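Local coordinates for Exo-beta-1,4-mannosidase (Rhizomucor miehei, PDB 4LYP), which probably removes terminal beta-mannose residues from mannosides as a family 5 glycoside hydrolase, and probably also transfers them to other acceptors, at residues N151-S156 against E238-P243; Q161-I166 against A188-N193. All blocks are in the same frame, centred on the assembly; numbering follows the deposited sequence.

Interaction 1 of 2, residues N151-S156 against E238-P243; sequences NFWQWS and EPQEAP. With GAI (guanidine), chain C.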
ATOM      1  N   ASN A 151      -2.995  -5.356   8.177  1.00  7.19           N
ATOM      2  CA  ASN A 151      -1.909  -5.958   7.377  1.00  6.54           C
ATOM      3  C   ASN A 151      -1.886  -7.423   7.646  1.00  6.03           C
ATOM      4  O   ASN A 151      -1.845  -7.821   8.824  1.00  6.76           O
ATOM      5  CB  ASN A 151      -0.577  -5.320   7.770  1.00  6.50           C
ATOM      6  CG  ASN A 151       0.587  -5.650   6.858  1.00  6.56           C
ATOM      7  OD1 ASN A 151       0.461  -6.346   5.834  1.00  6.83           O
ATOM      8  ND2 ASN A 151       1.718  -5.077   7.202  1.00  7.62           N
ATOM      9  N   PHE A 152      -1.933  -8.267   6.643  1.00  6.45           N
ATOM     10  CA  PHE A 152      -1.716  -9.687   6.888  1.00  6.74           C
ATOM     11  C   PHE A 152      -0.313  -9.875   7.468  1.00  6.63           C
ATOM     12  O   PHE A 152      -0.129 -10.782   8.320  1.00  7.50           O
ATOM     13  CB  PHE A 152      -1.916 -10.482   5.608  1.00  7.74           C
ATOM     14  CG  PHE A 152      -1.855 -11.956   5.877  1.00  7.12           C
ATOM     15  CD1 PHE A 152      -2.999 -12.628   6.330  1.00  7.99           C
ATOM     16  CD2 PHE A 152      -0.640 -12.673   5.785  1.00  8.53           C
ATOM     17  CE1 PHE A 152      -2.956 -13.965   6.652  1.00  8.66           C
ATOM     18  CE2 PHE A 152      -0.601 -14.045   6.113  1.00  9.13           C
ATOM     19  CZ  PHE A 152      -1.783 -14.672   6.550  1.00  8.80           C
ATOM     20  N   TRP A 153       0.665  -9.163   6.919  1.00  6.91           N
ATOM     21  CA  TRP A 153       2.057  -9.428   7.190  1.00  7.13           C
ATOM     22  C   TRP A 153       2.545  -8.777   8.459  1.00  7.27           C
ATOM     23  O   TRP A 153       1.872  -7.966   9.142  1.00  7.08           O
ATOM     24  CB  TRP A 153       2.917  -9.046   5.971  1.00  7.98           C
ATOM     25  CG  TRP A 153       2.474  -9.783   4.762  1.00  7.42           C
ATOM     26  CD1 TRP A 153       1.835  -9.250   3.665  1.00  8.25           C
ATOM     27  CD2 TRP A 153       2.553 -11.198   4.504  1.00  7.46           C
ATOM     28  NE1 TRP A 153       1.491 -10.252   2.761  1.00  9.31           N
ATOM     29  CE2 TRP A 153       1.936 -11.452   3.259  1.00  8.09           C
ATOM     30  CE3 TRP A 153       3.074 -12.295   5.253  1.00  8.46           C
ATOM     31  CZ2 TRP A 153       1.819 -12.736   2.732  1.00  9.62           C
ATOM     32  CZ3 TRP A 153       2.915 -13.570   4.728  1.00  9.80           C
ATOM     33  CH2 TRP A 153       2.303 -13.802   3.476  1.00 11.06           C
ATOM     34  N   GLN A 154       3.809  -9.101   8.791  1.00  6.79           N
ATOM     35  CA  GLN A 154       4.351  -8.850  10.141  1.00  7.35           C
ATOM     36  C   GLN A 154       4.978  -7.503  10.326  1.00  6.68           C
ATOM     37  O   GLN A 154       5.322  -7.128  11.460  1.00  7.43           O
ATOM     38  CB  GLN A 154       5.376  -9.947  10.492  1.00  8.38           C
ATOM     39  CG  GLN A 154       6.714  -9.934   9.716  1.00  8.33           C
ATOM     40  CD  GLN A 154       6.682 -10.635   8.355  1.00  7.50           C
ATOM     41  OE1 GLN A 154       5.663 -10.700   7.647  1.00  8.88           O
ATOM     42  NE2 GLN A 154       7.859 -11.166   7.963  1.00  8.91           N
ATOM     43  N   TRP A 155       5.137  -6.705   9.262  1.00  6.89           N
ATOM     44  CA  TRP A 155       5.942  -5.458   9.335  1.00  6.31           C
ATOM     45  C   TRP A 155       5.254  -4.322   9.974  1.00  5.97           C
ATOM     46  O   TRP A 155       5.868  -3.298  10.277  1.00  7.03           O
ATOM     47  CB  TRP A 155       6.513  -5.145   7.980  1.00  7.26           C
ATOM     48  CG  TRP A 155       5.542  -5.018   6.833  1.00  6.30           C
ATOM     49  CD1 TRP A 155       5.241  -5.986   5.874  1.00  7.21           C
ATOM     50  CD2 TRP A 155       4.810  -3.788   6.455  1.00  6.31           C
ATOM     51  NE1 TRP A 155       4.379  -5.455   4.954  1.00  7.52           N
ATOM     52  CE2 TRP A 155       4.109  -4.120   5.245  1.00  6.99           C
ATOM     53  CE3 TRP A 155       4.668  -2.518   6.985  1.00  7.80           C
ATOM     54  CZ2 TRP A 155       3.307  -3.206   4.572  1.00  7.77           C
ATOM     55  CZ3 TRP A 155       3.899  -1.615   6.308  1.00  7.50           C
ATOM     56  CH2 TRP A 155       3.206  -1.948   5.096  1.00  7.86           C
ATOM     57  N   SER A 156       3.947  -4.479  10.278  1.00  6.51           N
ATOM     58  CA  SER A 156       3.217  -3.531  11.094  1.00  6.68           C
ATOM     59  C   SER A 156       2.567  -4.270  12.280  1.00  7.45           C
ATOM     60  O   SER A 156       1.559  -3.803  12.837  1.00  7.48           O
ATOM     61  CB  SER A 156       2.179  -2.770  10.264  1.00  7.43           C
ATOM     62  OG  SER A 156       1.268  -3.696   9.692  1.00  7.82           O
ATOM     63  N   GLU A 238      -3.093  -7.286   1.704  1.00  6.34           N
ATOM     64  CA  GLU A 238      -2.846  -8.675   1.242  1.00  6.54           C
ATOM     65  C   GLU A 238      -3.462  -9.760   2.135  1.00  7.03           C
ATOM     66  O   GLU A 238      -2.764 -10.684   2.523  1.00  8.02           O
ATOM     67  CB  GLU A 238      -1.374  -8.919   1.029  1.00  8.17           C
ATOM     68  CG  GLU A 238      -0.733  -7.927   0.053  1.00  7.95           C
ATOM     69  CD  GLU A 238       0.634  -8.319  -0.384  1.00  9.77           C
ATOM     70  OE1 GLU A 238       1.193  -9.352   0.112  1.00 13.10           O
ATOM     71  OE2 GLU A 238       1.186  -7.642  -1.314  1.00  9.70           O
ATOM     72  N   PRO A 239      -4.777  -9.753   2.380  1.00  7.81           N
ATOM     73  CA  PRO A 239      -5.348 -10.958   2.995  1.00  8.28           C
ATOM     74  C   PRO A 239      -5.017 -12.199   2.166  1.00  7.86           C
ATOM     75  O   PRO A 239      -5.047 -12.150   0.951  1.00  7.93           O
ATOM     76  CB  PRO A 239      -6.855 -10.684   3.002  1.00 10.32           C
ATOM     77  CG  PRO A 239      -7.018  -9.238   2.732  1.00 12.04           C
ATOM     78  CD  PRO A 239      -5.804  -8.794   1.951  1.00  8.57           C
ATOM     79  N   GLN A 240      -4.686 -13.327   2.814  1.00  8.58           N
ATOM     80  CA  GLN A 240      -4.261 -14.547   2.139  1.00  8.60           C
ATOM     81  C   GLN A 240      -5.406 -15.561   2.085  1.00  8.14           C
ATOM     82  O   GLN A 240      -5.699 -16.255   3.050  1.00  9.46           O
ATOM     83  CB  GLN A 240      -3.026 -15.137   2.819  1.00  8.81           C
ATOM     84  CG  GLN A 240      -1.808 -14.200   2.851  1.00  9.14           C
ATOM     85  CD  GLN A 240      -1.299 -13.919   1.456  1.00  8.50           C
ATOM     86  OE1 GLN A 240      -0.816 -14.831   0.760  1.00 10.59           O
ATOM     87  NE2 GLN A 240      -1.447 -12.688   0.966  1.00  9.24           N
ATOM     88  N   GLU A 241      -6.065 -15.637   0.923  1.00  9.73           N
ATOM     89  CA  GLU A 241      -7.196 -16.593   0.725  1.00  9.97           C
ATOM     90  C   GLU A 241      -8.206 -16.485   1.871  1.00  9.59           C
ATOM     91  O   GLU A 241      -8.613 -17.535   2.415  1.00 11.41           O
ATOM     92  CB  GLU A 241      -6.625 -18.005   0.526  1.00 12.17           C
ATOM     93  CG  GLU A 241      -5.789 -18.016  -0.754  1.00 13.04           C
ATOM     94  CD  GLU A 241      -5.862 -19.353  -1.452  1.00 20.44           C
ATOM     95  OE1 GLU A 241      -6.893 -19.742  -2.150  1.00 27.09           O
ATOM     96  OE2 GLU A 241      -4.944 -20.074  -1.245  1.00 27.00           O
ATOM     97  N   ALA A 242      -8.612 -15.307   2.245  1.00  9.28           N
ATOM     98  CA  ALA A 242      -9.601 -15.105   3.293  1.00  9.50           C
ATOM     99  C   ALA A 242     -10.986 -15.471   2.728  1.00  9.17           C
ATOM    100  O   ALA A 242     -11.254 -15.326   1.523  1.00 10.18           O
ATOM    101  CB  ALA A 242      -9.569 -13.674   3.714  1.00  9.84           C
ATOM    102  N   PRO A 243     -11.927 -15.899   3.597  1.00  9.89           N
ATOM    103  CA  PRO A 243     -13.222 -16.325   3.068  1.00 10.32           C
ATOM    104  C   PRO A 243     -14.043 -15.162   2.601  1.00  8.97           C
ATOM    105  O   PRO A 243     -13.992 -14.016   3.155  1.00  9.94           O
ATOM    106  CB  PRO A 243     -13.863 -17.023   4.242  1.00 13.51           C
ATOM    107  CG  PRO A 243     -13.133 -16.512   5.415  1.00 13.96           C
ATOM    108  CD  PRO A 243     -11.770 -16.121   5.017  1.00 10.74           C
TER
HETATM  109  C   GAI C 501       4.561  -9.323  -0.284  1.00 13.03           C
HETATM  110  N1  GAI C 501       3.902  -8.451  -1.046  1.00 18.66           N
HETATM  111  N2  GAI C 501       3.803 -10.300   0.242  1.00 16.47           N
HETATM  112  N3  GAI C 501       5.808  -9.214   0.006  1.00 16.18           N
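In the guanidine-binding pocket, probably the active site, Trp-153 and Glu-238 meet through a single hydrogen bond, a compact example of how neighbouring loops arrange polar groups around a ligand. The indole NE1 of Trp-153 donates to OE1 of Glu-238 at 2.8 Å. The bond bends to 142° at the hydrogen: OE1 is met on its anti side, well out of the carboxylate plane, and the ring and carboxylate stand nearly perpendicular. The same oxygen accepts from N2 of the bound guanidine at 2.8 Å, while OE2 takes guanidine N1 at 2.8 Å and is also bonded by His-291. Both loops follow parallel strands of the TIM barrel, 144-148 and 230-234, and the Asn-Glu-Pro run that includes Glu-238 matches the family 5 signature whose glutamate is the acid/base in relatives. Further from the ligand, Gln-240 CG sits over one face of Phe-152, 3.5 Å from the ring centroid and only 13° off its normal, a CH-pi contact. The glutamine bends at chi2 (-65°), which turns its amide back so that NE2 reaches O of Glu-238 at 2.9 Å, approaching from above the carbonyl plane; NE2 is also held by Glu-268. That amide passes Trp-153 as well, with CD 3.6 Å from CZ2. Phe-152 presses its CB to 3.2 Å from the same Glu-238 O, and its CD2 edge lies over the indole face of Trp-153. Asn-151 ND2 is bonded to Ser-156 OG, and its OD1 to Asn-237, next to Glu-238.

Interaction 2 of 2, residues Q161-I166 against A188-N193; sequences QYVAWI and AARFYN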
ATOM      1  N   GLN A 161      -0.176 -10.436  14.909  1.00  6.83           N
ATOM      2  CA  GLN A 161      -0.160  -9.799  16.215  1.00  7.47           C
ATOM      3  C   GLN A 161      -1.548  -9.881  16.858  1.00  7.23           C
ATOM      4  O   GLN A 161      -1.639 -10.130  18.053  1.00  7.96           O
ATOM      5  CB  GLN A 161       0.358  -8.363  16.129  1.00  7.62           C
ATOM      6  CG  GLN A 161       0.371  -7.692  17.485  1.00  7.48           C
ATOM      7  CD  GLN A 161       1.265  -8.429  18.464  1.00  7.44           C
ATOM      8  OE1 GLN A 161       2.447  -8.649  18.187  1.00  8.38           O
ATOM      9  NE2 GLN A 161       0.738  -8.821  19.642  1.00  8.32           N
ATOM     10  N   TYR A 162      -2.611  -9.614  16.094  1.00  7.43           N
ATOM     11  CA  TYR A 162      -3.954  -9.781  16.697  1.00  7.96           C
ATOM     12  C   TYR A 162      -4.129 -11.205  17.200  1.00  7.36           C
ATOM     13  O   TYR A 162      -4.691 -11.424  18.302  1.00  8.93           O
ATOM     14  CB  TYR A 162      -5.065  -9.406  15.729  1.00  8.19           C
ATOM     15  CG  TYR A 162      -5.285  -7.941  15.489  1.00  7.47           C
ATOM     16  CD1 TYR A 162      -4.598  -7.235  14.509  1.00  9.04           C
ATOM     17  CD2 TYR A 162      -6.179  -7.206  16.258  1.00  9.63           C
ATOM     18  CE1 TYR A 162      -4.831  -5.909  14.256  1.00  9.32           C
ATOM     19  CE2 TYR A 162      -6.440  -5.878  16.003  1.00  9.69           C
ATOM     20  CZ  TYR A 162      -5.794  -5.221  14.977  1.00  8.60           C
ATOM     21  OH  TYR A 162      -6.155  -3.950  14.708  1.00  9.15           O
ATOM     22  N   VAL A 163      -3.701 -12.213  16.424  1.00  7.67           N
ATOM     23  CA  VAL A 163      -3.772 -13.590  16.863  1.00  8.28           C
ATOM     24  C   VAL A 163      -2.987 -13.788  18.138  1.00  8.64           C
ATOM     25  O   VAL A 163      -3.465 -14.438  19.083  1.00 10.15           O
ATOM     26  CB  VAL A 163      -3.346 -14.560  15.735  1.00  9.12           C
ATOM     27  CG1 VAL A 163      -3.203 -15.995  16.272  1.00 10.06           C
ATOM     28  CG2 VAL A 163      -4.331 -14.499  14.561  1.00  9.30           C
ATOM     29  N   ALA A 164      -1.765 -13.232  18.225  1.00  9.11           N
ATOM     30  CA  ALA A 164      -0.981 -13.339  19.456  1.00 10.11           C
ATOM     31  C   ALA A 164      -1.716 -12.712  20.623  1.00  9.05           C
ATOM     32  O   ALA A 164      -1.655 -13.236  21.773  1.00 11.91           O
ATOM     33  CB  ALA A 164       0.365 -12.646  19.240  1.00 10.33           C
ATOM     34  N   TRP A 165      -2.316 -11.546  20.437  1.00  9.33           N
ATOM     35  CA  TRP A 165      -3.110 -10.952  21.518  1.00 10.67           C
ATOM     36  C   TRP A 165      -4.229 -11.845  21.974  1.00 10.12           C
ATOM     37  O   TRP A 165      -4.428 -11.993  23.185  1.00 14.35           O
ATOM     38  CB  TRP A 165      -3.626  -9.623  21.092  1.00 10.07           C
ATOM     39  CG  TRP A 165      -2.631  -8.474  21.142  1.00  9.44           C
ATOM     40  CD1 TRP A 165      -1.630  -8.295  22.035  1.00  9.98           C
ATOM     41  CD2 TRP A 165      -2.632  -7.299  20.293  1.00  8.54           C
ATOM     42  NE1 TRP A 165      -0.966  -7.098  21.802  1.00  9.97           N
ATOM     43  CE2 TRP A 165      -1.567  -6.448  20.750  1.00  9.47           C
ATOM     44  CE3 TRP A 165      -3.433  -6.862  19.232  1.00  9.62           C
ATOM     45  CZ2 TRP A 165      -1.334  -5.204  20.185  1.00  9.77           C
ATOM     46  CZ3 TRP A 165      -3.194  -5.603  18.712  1.00 10.01           C
ATOM     47  CH2 TRP A 165      -2.136  -4.782  19.176  1.00 10.52           C
ATOM     48  N   ILE A 166      -4.947 -12.479  21.066  1.00  8.96           N
ATOM     49  CA  ILE A 166      -6.068 -13.299  21.476  1.00 10.19           C
ATOM     50  C   ILE A 166      -5.637 -14.579  22.147  1.00 11.17           C
ATOM     51  O   ILE A 166      -6.230 -14.984  23.156  1.00 13.42           O
ATOM     52  CB  ILE A 166      -6.979 -13.599  20.223  1.00 10.61           C
ATOM     53  CG1 ILE A 166      -7.560 -12.302  19.635  1.00 11.93           C
ATOM     54  CG2 ILE A 166      -8.106 -14.600  20.641  1.00 12.22           C
ATOM     55  CD1 ILE A 166      -8.269 -11.416  20.642  1.00 13.87           C
ATOM     56  N   ALA A 188      -1.142 -16.628  11.080  1.00 10.55           N
ATOM     57  CA  ALA A 188      -1.811 -15.368  10.973  1.00  9.28           C
ATOM     58  C   ALA A 188      -3.227 -15.507  10.386  1.00  9.10           C
ATOM     59  O   ALA A 188      -4.134 -14.721  10.745  1.00  9.41           O
ATOM     60  CB  ALA A 188      -1.006 -14.413  10.148  1.00  9.80           C
ATOM     61  N   ALA A 189      -3.449 -16.480   9.503  1.00  9.26           N
ATOM     62  CA  ALA A 189      -4.761 -16.651   8.892  1.00  8.79           C
ATOM     63  C   ALA A 189      -5.812 -17.118   9.885  1.00  8.33           C
ATOM     64  O   ALA A 189      -6.992 -17.069   9.583  1.00  9.35           O
ATOM     65  CB  ALA A 189      -4.684 -17.580   7.685  1.00 10.44           C
ATOM     66  N   ARG A 190      -5.397 -17.596  11.071  1.00  9.11           N
ATOM     67  CA  ARG A 190      -6.350 -17.868  12.151  1.00  9.71           C
ATOM     68  C   ARG A 190      -7.196 -16.661  12.448  1.00  8.49           C
ATOM     69  O   ARG A 190      -8.345 -16.798  12.912  1.00  9.64           O
ATOM     70  CB  ARG A 190      -5.644 -18.347  13.397  1.00 10.38           C
ATOM     71  CG  ARG A 190      -4.988 -19.721  13.203  1.00 12.27           C
ATOM     72  CD  ARG A 190      -4.490 -20.323  14.486  1.00 15.85           C
ATOM     73  NE  ARG A 190      -3.422 -19.525  14.964  1.00 14.61           N
ATOM     74  CZ  ARG A 190      -2.823 -19.680  16.180  1.00 16.11           C
ATOM     75  NH1 ARG A 190      -3.343 -20.535  17.057  1.00 17.68           N
ATOM     76  NH2 ARG A 190      -1.777 -18.935  16.574  1.00 18.59           N
ATOM     77  N   PHE A 191      -6.695 -15.464  12.167  1.00  8.39           N
ATOM     78  CA  PHE A 191      -7.443 -14.214  12.299  1.00  8.14           C
ATOM     79  C   PHE A 191      -8.825 -14.271  11.675  1.00  8.46           C
ATOM     80  O   PHE A 191      -9.786 -13.716  12.252  1.00  9.63           O
ATOM     81  CB  PHE A 191      -6.610 -13.104  11.662  1.00  8.75           C
ATOM     82  CG  PHE A 191      -7.196 -11.699  11.805  1.00  7.54           C
ATOM     83  CD1 PHE A 191      -8.156 -11.233  10.894  1.00  9.13           C
ATOM     84  CD2 PHE A 191      -6.752 -10.868  12.812  1.00  8.95           C
ATOM     85  CE1 PHE A 191      -8.719  -9.923  11.032  1.00 10.43           C
ATOM     86  CE2 PHE A 191      -7.284  -9.583  12.924  1.00 10.50           C
ATOM     87  CZ  PHE A 191      -8.224  -9.110  12.032  1.00 10.49           C
ATOM     88  N   TYR A 192      -8.968 -14.908  10.495  1.00  8.71           N
ATOM     89  CA  TYR A 192     -10.271 -15.026   9.852  1.00  9.54           C
ATOM     90  C   TYR A 192     -10.731 -16.481   9.670  1.00  9.75           C
ATOM     91  O   TYR A 192     -11.878 -16.697   9.403  1.00 12.77           O
ATOM     92  CB  TYR A 192     -10.314 -14.246   8.543  1.00 11.18           C
ATOM     93  CG  TYR A 192      -9.083 -14.416   7.633  1.00  9.00           C
ATOM     94  CD1 TYR A 192      -8.793 -15.568   7.008  1.00  9.62           C
ATOM     95  CD2 TYR A 192      -8.184 -13.336   7.477  1.00 10.37           C
ATOM     96  CE1 TYR A 192      -7.674 -15.713   6.175  1.00  9.67           C
ATOM     97  CE2 TYR A 192      -7.066 -13.458   6.671  1.00 10.43           C
ATOM     98  CZ  TYR A 192      -6.799 -14.638   6.028  1.00 10.10           C
ATOM     99  OH  TYR A 192      -5.670 -14.724   5.243  1.00 11.02           O
ATOM    100  N   ASN A 193      -9.858 -17.473   9.843  1.00  9.41           N
ATOM    101  CA  ASN A 193     -10.246 -18.881   9.571  1.00 10.66           C
ATOM    102  C   ASN A 193     -10.549 -19.696  10.837  1.00 11.15           C
ATOM    103  O   ASN A 193     -11.149 -20.774  10.757  1.00 15.28           O
ATOM    104  CB  ASN A 193      -9.106 -19.611   8.815  1.00 11.41           C
ATOM    105  CG  ASN A 193      -9.065 -19.236   7.353  1.00 11.48           C
ATOM    106  OD1 ASN A 193     -10.053 -18.731   6.812  1.00 12.96           O
ATOM    107  ND2 ASN A 193      -7.903 -19.480   6.741  1.00 13.83           N
TER
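Tyr-162 and Phe-191 form the tightly packed end of a helix-helix contact between 158-167 and 181-193, whose segments cross at 75° with their axes 8.2 Å apart. Phe-191 turns an edge toward the face of Tyr-162 in an offset edge-to-face pair, centroids 5.5 Å apart, and its CE2 comes to 3.6 Å from Tyr-162 CB, which lies near the phenylalanine plane. The Phe-191 ring also stacks with Phe-159 and meets Phe-205 of helix 197-213 edge-to-face. Beside the rings, Val-163 fits where the second helix is kinked: CG2 lies 3.5 Å from Phe-191 N, an amide that bonds three residues back, to Ala-188 O, instead of four as in a regular alpha-helix, and 3.9 Å from Phe-191 CB. Toward the partly exposed Arg-190 the contact narrows to one methyl, Val-163 CG1, placed anti to the backbone N (chi1 171°), against the guanidinium, nearest at NH2 (3.3 Å); the arginine crosses the valine at about a right angle, with NE bonded to Phe-187 O. No hydrogen bond links the two segments, so at this crossing they are joined by apolar and aromatic packing.

Overall arrangement
The two contacts differ in chemistry with their place in the TIM-barrel domain, although both are buried. Interaction 1 lies nearer the centre of the chain, about 12 Å from it between centres, and joins two loops that follow barrel strands; Trp-153 and Glu-238 belong to the guanidine pocket. Interaction 2, about 21 Å out, packs two helices that belong to the excursion between those same strands, and its chemistry is almost wholly apolar. The pair share one seam: Tyr-192, from helix 181-193, probably hydrogen-bonds through OH to Gln-240 O at 2.7 Å and packs on Phe-152, so the helix of interaction 2 backs the loops of interaction 1.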